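Local coordinates for putative OMPA family lipoprotein (Burkholderia pseudomallei, PDB 4B5C) that probably acts within the Tol-Pal system, helping to maintain outer membrane integrity and to draw the outer membrane inward during cell division, at residues Y35-F38 against V43-Q46; A55-L58 against Q63-I66; R94-L99 against A104-V109. All coordinates share one frame; numbering follows the deposited sequence.

Contact 1. Residues Y35-F38 against V43-Q46; sequences YFDF and VQDQ
The amide of Gln-44 reaches across to the carboxylate of Asp-37, the two side chains crossing at about a right angle while their flat ends lie 24° from coplanar. Extended beyond CG, the glutamine chain carries NE2 to 3.4 Å from Asp-37 OD2, a close polar approach. The amide oxygen is approached from within the 43-46 segment: Gln-46 NE2 lies 2.5 Å from Gln-44 OE1, improbably short for such a bond, so its details are doubtful. Both segments belong to the connection between strand 33-35 and helix 48-60 of the OmpA-like domain, and water helps to join its two limbs. Water 1 donates to Tyr-35 O and accepts from Gln-44 N, 2.7 Å away; water 2 accepts from Asp-37 N at 2.8 Å and, weakly, from Gln-44 NE2. On the apolar side the first bond of the Phe-36 side chain does not point at the other segment, but chi1 (-62°) swings the ring round toward Val-43 and brings CE2 to 4.3 Å from Val-43 CG2, a loose touch at one methyl. Phe-36 also packs on Arg-88 of helix 78-98 and on Ala-132 of strand 131-136, while Val-43 meets Ala-91 of helix 78-98.

Contact 2. Residues A55-L58 against Q63-I66; sequences AQYL and QRHI
Leu-58 meets the 63-66 segment through both of its methyl groups. CD1 lies 3.9 Å from Ile-66 CD1, and CD2 lies 3.9 Å from Ile-66 CG2, so that the two branched chains, crossing at about a right angle, touch methyl to methyl at two points. CD2 also rests against the neighbouring residue, 4.1 Å from Arg-64 CB. Next to this apolar patch Tyr-57 crosses the bent arginine chain at a slant: its CE2 is 4.0 Å from Arg-64 CG, and its OH is 3.8 Å from Arg-64 NE. The chain bends at chi2 (-55°), and NE passes the hydroxyl end of the tyrosine; ring and guanidinium planes are 26° apart.

Further out, Asp-20 takes a hydrogen bond from Tyr-57 OH through OD1 and forms a long, weak ion pair with Arg-64 NH2 through OD2, while the Tyr-57 ring stacks with that of His-61. Gln-105 NE2 bonds to both Leu-58 O and Arg-64 O, tying the helix to the segment that follows it. Within that segment His-65 ND1 donates to Gln-63 O at 3.0 Å, from above the carbonyl plane. The contact lies where helix 48-60 gives way to strand 66-71 in the OmpA-like fold. No direct hydrogen bond joins the two segments; van der Waals packing carries their meeting, and the polar links run through Gln-105 and through Asp-20, whose carboxylate probably tempers the arginine charge only slightly, the ion pair being long.

Contact 3. Residues R94-L99 against A104-V109; sequences RALSLL and AQMEAV
Met-106 reaches from strand 106-112 to Leu-96 and Ser-97 of helix 78-98; within 94-99 and 104-109 the nearest CA atoms, those of Leu-96 and Met-106, are 8.8 Å apart. Its CB points toward the helix, and with chi2 at 180° the chain runs straight from CB through CG to the sulfur, which it delivers to Leu-96. There SD lies 3.4 Å from Leu-96 CB and 3.6 Å from Leu-96 CD1, settling against the base and one branch of the leucine as the two chains pass at an oblique angle. A bend at chi3 (-58°) then turns the terminal methyl aside to Ser-97, with CE 3.3 Å from Ser-97 OG. That hydroxyl is hydrogen-bonded to Arg-93 O, one turn back in the helix, so the methionine methyl packs beside a polar atom that already has a partner. Val-101 in the connecting loop touches both Leu-96 and Met-106. Helix and strand are successive elements of a beta-alpha-beta unit whose first strand is 66-71, and Leu-96 also packs on Ile-66 and Ile-68 of that strand. Leu-96 touches Ala-55 of helix 48-60 as well, so its side chain sits where that helix, its own helix 78-98 and the sheet meet.

Overall arrangement
The three contacts follow one another along the chain, each closing before the next opens, within the OmpA-like domain. Contacts 1 and 2 lie on opposite sides of the chain's centre, their own centres 22 Å apart, and helix 48-60 runs from just beyond the first into the second. Contacts 2 and 3 are neighbours, 10 Å between centres, and touch directly: Ile-66 N lies 3.0 Å from Gln-105 O, a probable hydrogen bond, where the parallel strands 66-71 and 106-112 begin. Contact 1 is 17 Å from contact 3, centre to centre, yet packs on the same helix, 78-98. Contacts 2 and 3 pack the ends of helices 48-60 and 78-98 against strands 66-71 and 106-112 of the mixed sheet, while contact 1 shapes the loop leading into helix 48-60.

Contact 1. Residues Y35-F38 against V43-Q46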
loop_
_atom_site.group_PDB
_atom_site.type_symbol
_atom_site.label_atom_id
_atom_site.label_comp_id
_atom_site.label_asym_id
_atom_site.label_seq_id
_atom_site.Cartn_x
_atom_site.Cartn_y
_atom_site.Cartn_z
ATOM N N TYR A 35 -1.834 5.104 -4.028
ATOM C CA TYR A 35 -2.587 4.869 -5.255
ATOM C C TYR A 35 -1.693 4.862 -6.486
ATOM O O TYR A 35 -0.653 5.522 -6.517
ATOM C CB TYR A 35 -3.685 5.918 -5.414
ATOM C CG TYR A 35 -4.747 5.820 -4.350
ATOM C CD1 TYR A 35 -4.598 6.467 -3.131
ATOM C CD2 TYR A 35 -5.895 5.071 -4.561
ATOM C CE1 TYR A 35 -5.568 6.373 -2.155
ATOM C CE2 TYR A 35 -6.869 4.971 -3.591
ATOM C CZ TYR A 35 -6.701 5.624 -2.391
ATOM O OH TYR A 35 -7.670 5.527 -1.423
ATOM N N PHE A 36 -2.114 4.119 -7.503
ATOM C CA PHE A 36 -1.313 3.932 -8.706
ATOM C C PHE A 36 -2.087 4.266 -9.976
ATOM O O PHE A 36 -3.319 4.319 -9.974
ATOM C CB PHE A 36 -0.824 2.486 -8.795
ATOM C CG PHE A 36 0.072 2.071 -7.663
ATOM C CD1 PHE A 36 -0.462 1.571 -6.487
ATOM C CD2 PHE A 36 1.449 2.167 -7.782
ATOM C CE1 PHE A 36 0.362 1.178 -5.446
ATOM C CE2 PHE A 36 2.276 1.777 -6.744
ATOM C CZ PHE A 36 1.731 1.282 -5.575
ATOM N N ASP A 37 -1.349 4.475 -11.061
ATOM C CA ASP A 37 -1.946 4.684 -12.371
ATOM C C ASP A 37 -2.260 3.340 -13.020
ATOM O O ASP A 37 -1.766 2.302 -12.578
ATOM C CB ASP A 37 -1.004 5.490 -13.263
ATOM C CG ASP A 37 -0.814 6.911 -12.776
ATOM O OD1 ASP A 37 -1.817 7.549 -12.396
ATOM O OD2 ASP A 37 0.340 7.388 -12.769
ATOM N N PHE A 38 -3.082 3.363 -14.064
ATOM C CA PHE A 38 -3.486 2.145 -14.757
ATOM C C PHE A 38 -2.287 1.296 -15.167
ATOM O O PHE A 38 -1.380 1.774 -15.850
ATOM C CB PHE A 38 -4.333 2.481 -15.989
ATOM C CG PHE A 38 -4.760 1.273 -16.783
ATOM C CD1 PHE A 38 -5.805 0.473 -16.348
ATOM C CD2 PHE A 38 -4.121 0.944 -17.966
ATOM C CE1 PHE A 38 -6.200 -0.638 -17.074
ATOM C CE2 PHE A 38 -4.512 -0.165 -18.700
ATOM C CZ PHE A 38 -5.553 -0.958 -18.253
ATOM N N VAL A 43 5.708 3.904 -7.521
ATOM C CA VAL A 43 5.325 4.799 -6.434
ATOM C C VAL A 43 5.599 6.256 -6.802
ATOM O O VAL A 43 6.751 6.689 -6.844
ATOM C CB VAL A 43 6.075 4.463 -5.130
ATOM C CG1 VAL A 43 5.559 5.324 -3.984
ATOM C CG2 VAL A 43 5.937 2.983 -4.798
ATOM N N GLN A 44 4.529 7.004 -7.060
ATOM C CA GLN A 44 4.629 8.416 -7.425
ATOM C C GLN A 44 5.367 9.222 -6.354
ATOM O O GLN A 44 5.464 8.791 -5.205
ATOM C CB GLN A 44 3.231 8.992 -7.662
ATOM C CG GLN A 44 2.438 8.256 -8.738
ATOM C CD GLN A 44 0.951 8.558 -8.690
ATOM O OE1 GLN A 44 0.511 9.475 -7.993
ATOM N NE2 GLN A 44 0.167 7.781 -9.428
ATOM N N ASP A 45 5.880 10.390 -6.735
ATOM C CA ASP A 45 6.658 11.230 -5.823
ATOM C C ASP A 45 5.824 11.826 -4.685
ATOM O O ASP A 45 6.359 12.143 -3.620
ATOM C CB ASP A 45 7.371 12.350 -6.589
ATOM C CG ASP A 45 8.624 11.870 -7.303
ATOM O OD1 ASP A 45 9.295 10.946 -6.791
ATOM O OD2 ASP A 45 8.942 12.426 -8.376
ATOM N N GLN A 46 4.522 11.976 -4.910
ATOM C CA GLN A 46 3.642 12.606 -3.929
ATOM C C GLN A 46 3.469 11.764 -2.665
ATOM O O GLN A 46 2.915 12.233 -1.669
ATOM C CB GLN A 46 2.273 12.916 -4.544
ATOM C CG GLN A 46 1.518 11.692 -5.034
ATOM C CD GLN A 46 0.133 12.026 -5.560
ATOM O OE1 GLN A 46 -0.663 12.677 -4.882
ATOM N NE2 GLN A 46 -0.160 11.582 -6.777
HETATM O O HOH W 1 2.246 5.630 -6.904
HETATM O O HOH W 2 1.441 4.938 -10.723
#

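Contact 2. Residues A55-L58 against Q63-I66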
loop_
_atom_site.group_PDB
_atom_site.type_symbol
_atom_site.label_atom_id
_atom_site.label_comp_id
_atom_site.label_asym_id
_atom_site.label_seq_id
_atom_site.Cartn_x
_atom_site.Cartn_y
_atom_site.Cartn_z
ATOM N N ALA A 55 8.020 5.168 7.628
ATOM C CA ALA A 55 9.336 4.565 7.801
ATOM C C ALA A 55 9.910 4.968 9.155
ATOM O O ALA A 55 10.424 4.132 9.896
ATOM C CB ALA A 55 10.273 4.976 6.672
ATOM N N GLN A 56 9.801 6.254 9.475
ATOM C CA GLN A 56 10.294 6.780 10.744
ATOM C C GLN A 56 9.588 6.132 11.933
ATOM O O GLN A 56 10.218 5.827 12.947
ATOM C CB GLN A 56 10.119 8.300 10.806
ATOM C CG GLN A 56 10.747 8.943 12.035
ATOM C CD GLN A 56 10.161 10.310 12.348
ATOM O OE1 GLN A 56 9.020 10.421 12.797
ATOM N NE2 GLN A 56 10.943 11.358 12.111
ATOM N N TYR A 57 8.281 5.925 11.806
ATOM C CA TYR A 57 7.502 5.333 12.886
ATOM C C TYR A 57 7.826 3.854 13.086
ATOM O O TYR A 57 7.984 3.393 14.217
ATOM C CB TYR A 57 5.999 5.522 12.653
ATOM C CG TYR A 57 5.148 4.828 13.693
ATOM C CD1 TYR A 57 4.821 5.460 14.886
ATOM C CD2 TYR A 57 4.689 3.535 13.489
ATOM C CE1 TYR A 57 4.050 4.825 15.845
ATOM C CE2 TYR A 57 3.921 2.892 14.439
ATOM C CZ TYR A 57 3.603 3.541 15.615
ATOM O OH TYR A 57 2.837 2.904 16.563
ATOM N N LEU A 58 7.928 3.116 11.986
ATOM C CA LEU A 58 8.183 1.680 12.051
ATOM C C LEU A 58 9.571 1.378 12.607
ATOM O O LEU A 58 9.752 0.428 13.367
ATOM C CB LEU A 58 8.015 1.042 10.670
ATOM C CG LEU A 58 6.585 0.985 10.127
ATOM C CD1 LEU A 58 6.573 0.615 8.651
ATOM C CD2 LEU A 58 5.753 0.005 10.939
ATOM N N GLN A 63 8.558 -3.445 17.067
ATOM C CA GLN A 63 7.581 -4.482 17.389
ATOM C C GLN A 63 6.332 -4.363 16.520
ATOM O O GLN A 63 5.483 -5.255 16.510
ATOM C CB GLN A 63 7.198 -4.442 18.872
ATOM C CG GLN A 63 8.205 -5.120 19.791
ATOM C CD GLN A 63 7.634 -5.412 21.166
ATOM N N ARG A 64 6.228 -3.256 15.792
ATOM C CA ARG A 64 5.098 -3.033 14.899
ATOM C C ARG A 64 5.267 -3.755 13.565
ATOM O O ARG A 64 6.264 -3.568 12.865
ATOM C CB ARG A 64 4.887 -1.538 14.663
ATOM C CG ARG A 64 4.167 -0.837 15.796
ATOM C CD ARG A 64 2.840 -1.518 16.082
ATOM N NE ARG A 64 2.058 -0.788 17.074
ATOM C CZ ARG A 64 0.915 -1.228 17.590
ATOM N NH1 ARG A 64 0.422 -2.402 17.214
ATOM N NH2 ARG A 64 0.268 -0.496 18.487
ATOM N N HIS A 65 4.284 -4.583 13.225
ATOM C CA HIS A 65 4.271 -5.282 11.949
ATOM C C HIS A 65 3.150 -4.734 11.074
ATOM O O HIS A 65 2.113 -4.303 11.579
ATOM C CB HIS A 65 4.073 -6.784 12.155
ATOM C CG HIS A 65 5.212 -7.457 12.856
ATOM N ND1 HIS A 65 5.659 -7.063 14.098
ATOM C CD2 HIS A 65 5.988 -8.504 12.491
ATOM C CE1 HIS A 65 6.667 -7.835 14.466
ATOM N NE2 HIS A 65 6.886 -8.718 13.509
ATOM N N ILE A 66 3.360 -4.750 9.764
ATOM C CA ILE A 66 2.337 -4.302 8.828
ATOM C C ILE A 66 2.247 -5.223 7.619
ATOM O O ILE A 66 3.256 -5.759 7.159
ATOM C CB ILE A 66 2.608 -2.870 8.320
ATOM C CG1 ILE A 66 3.919 -2.822 7.532
ATOM C CG2 ILE A 66 2.630 -1.882 9.475
ATOM C CD1 ILE A 66 4.075 -1.579 6.681
#

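Contact 3. Residues R94-L99 against A104-V109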
loop_
_atom_site.group_PDB
_atom_site.type_symbol
_atom_site.label_atom_id
_atom_site.label_comp_id
_atom_site.label_asym_id
_atom_site.label_seq_id
_atom_site.Cartn_x
_atom_site.Cartn_y
_atom_site.Cartn_z
ATOM N N ARG A 94 9.699 -2.024 -0.859
ATOM C CA ARG A 94 11.058 -1.624 -1.218
ATOM C C ARG A 94 11.332 -0.166 -0.841
ATOM O O ARG A 94 12.436 0.177 -0.411
ATOM C CB ARG A 94 11.331 -1.866 -2.707
ATOM C CG ARG A 94 11.423 -3.340 -3.079
ATOM C CD ARG A 94 11.855 -3.552 -4.528
ATOM N NE ARG A 94 10.793 -3.241 -5.482
ATOM C CZ ARG A 94 10.743 -2.132 -6.212
ATOM N NH1 ARG A 94 11.700 -1.219 -6.105
ATOM N NH2 ARG A 94 9.736 -1.935 -7.054
ATOM N N ALA A 95 10.322 0.686 -0.999
ATOM C CA ALA A 95 10.437 2.083 -0.602
ATOM C C ALA A 95 10.715 2.183 0.895
ATOM O O ALA A 95 11.567 2.959 1.330
ATOM C CB ALA A 95 9.168 2.842 -0.961
ATOM N N LEU A 96 9.993 1.386 1.675
ATOM C CA LEU A 96 10.169 1.360 3.120
ATOM C C LEU A 96 11.502 0.724 3.505
ATOM O O LEU A 96 12.156 1.166 4.449
ATOM C CB LEU A 96 9.005 0.623 3.793
ATOM C CG LEU A 96 7.655 1.346 3.783
ATOM C CD1 LEU A 96 6.556 0.483 4.392
ATOM C CD2 LEU A 96 7.759 2.678 4.510
ATOM N N SER A 97 11.901 -0.313 2.773
ATOM C CA SER A 97 13.185 -0.969 3.018
ATOM C C SER A 97 14.329 0.003 2.769
ATOM O O SER A 97 15.273 0.093 3.558
ATOM C CB SER A 97 13.350 -2.195 2.119
ATOM O OG SER A 97 12.305 -3.130 2.328
ATOM N N LEU A 98 14.235 0.731 1.661
ATOM C CA LEU A 98 15.240 1.721 1.306
ATOM C C LEU A 98 15.360 2.773 2.405
ATOM O O LEU A 98 16.433 3.331 2.627
ATOM C CB LEU A 98 14.877 2.390 -0.021
ATOM C CG LEU A 98 15.962 3.224 -0.703
ATOM C CD1 LEU A 98 17.095 2.329 -1.186
ATOM C CD2 LEU A 98 15.377 4.019 -1.859
ATOM N N LEU A 99 14.254 3.039 3.092
ATOM C CA LEU A 99 14.236 4.044 4.148
ATOM C C LEU A 99 14.710 3.481 5.486
ATOM O O LEU A 99 14.798 4.207 6.477
ATOM C CB LEU A 99 12.842 4.653 4.287
ATOM C CG LEU A 99 12.411 5.565 3.136
ATOM C CD1 LEU A 99 10.898 5.736 3.103
ATOM C CD2 LEU A 99 13.113 6.912 3.226
ATOM N N ALA A 104 11.811 -7.768 8.981
ATOM C CA ALA A 104 11.024 -8.573 9.905
ATOM C C ALA A 104 9.695 -7.907 10.253
ATOM O O ALA A 104 8.836 -8.517 10.891
ATOM C CB ALA A 104 11.821 -8.859 11.175
ATOM N N GLN A 105 9.528 -6.660 9.824
ATOM C CA GLN A 105 8.330 -5.890 10.153
ATOM C C GLN A 105 7.336 -5.821 8.995
ATOM O O GLN A 105 6.191 -5.416 9.186
ATOM C CB GLN A 105 8.702 -4.466 10.584
ATOM C CG GLN A 105 9.675 -4.387 11.755
ATOM C CD GLN A 105 9.978 -2.957 12.161
ATOM O OE1 GLN A 105 11.084 -2.461 11.946
ATOM N NE2 GLN A 105 8.996 -2.288 12.752
ATOM N N MET A 106 7.766 -6.214 7.800
ATOM C CA MET A 106 6.928 -6.050 6.612
ATOM C C MET A 106 6.674 -7.341 5.840
ATOM O O MET A 106 7.558 -8.187 5.703
ATOM C CB MET A 106 7.532 -5.004 5.669
ATOM C CG MET A 106 7.730 -3.641 6.301
ATOM S SD MET A 106 8.443 -2.462 5.146
ATOM C CE MET A 106 9.966 -3.299 4.708
ATOM N N GLU A 107 5.450 -7.479 5.345
ATOM C CA GLU A 107 5.099 -8.532 4.400
ATOM C C GLU A 107 4.215 -7.949 3.308
ATOM O O GLU A 107 3.156 -7.387 3.588
ATOM C CB GLU A 107 4.392 -9.695 5.098
ATOM C CG GLU A 107 5.338 -10.636 5.833
ATOM C CD GLU A 107 6.346 -11.287 4.897
ATOM O OE1 GLU A 107 5.982 -11.567 3.734
ATOM O OE2 GLU A 107 7.501 -11.510 5.319
ATOM N N ALA A 108 4.667 -8.070 2.064
ATOM C CA ALA A 108 3.916 -7.564 0.923
ATOM C C ALA A 108 3.008 -8.650 0.362
ATOM O O ALA A 108 3.486 -9.704 -0.066
ATOM C CB ALA A 108 4.866 -7.052 -0.151
ATOM N N VAL A 109 1.702 -8.393 0.369
ATOM C CA VAL A 109 0.726 -9.355 -0.139
ATOM C C VAL A 109 -0.184 -8.726 -1.197
ATOM O O VAL A 109 -0.326 -7.504 -1.260
ATOM C CB VAL A 109 -0.128 -9.951 0.994
ATOM C CG1 VAL A 109 0.761 -10.587 2.047
ATOM C CG2 VAL A 109 -1.011 -8.876 1.620
#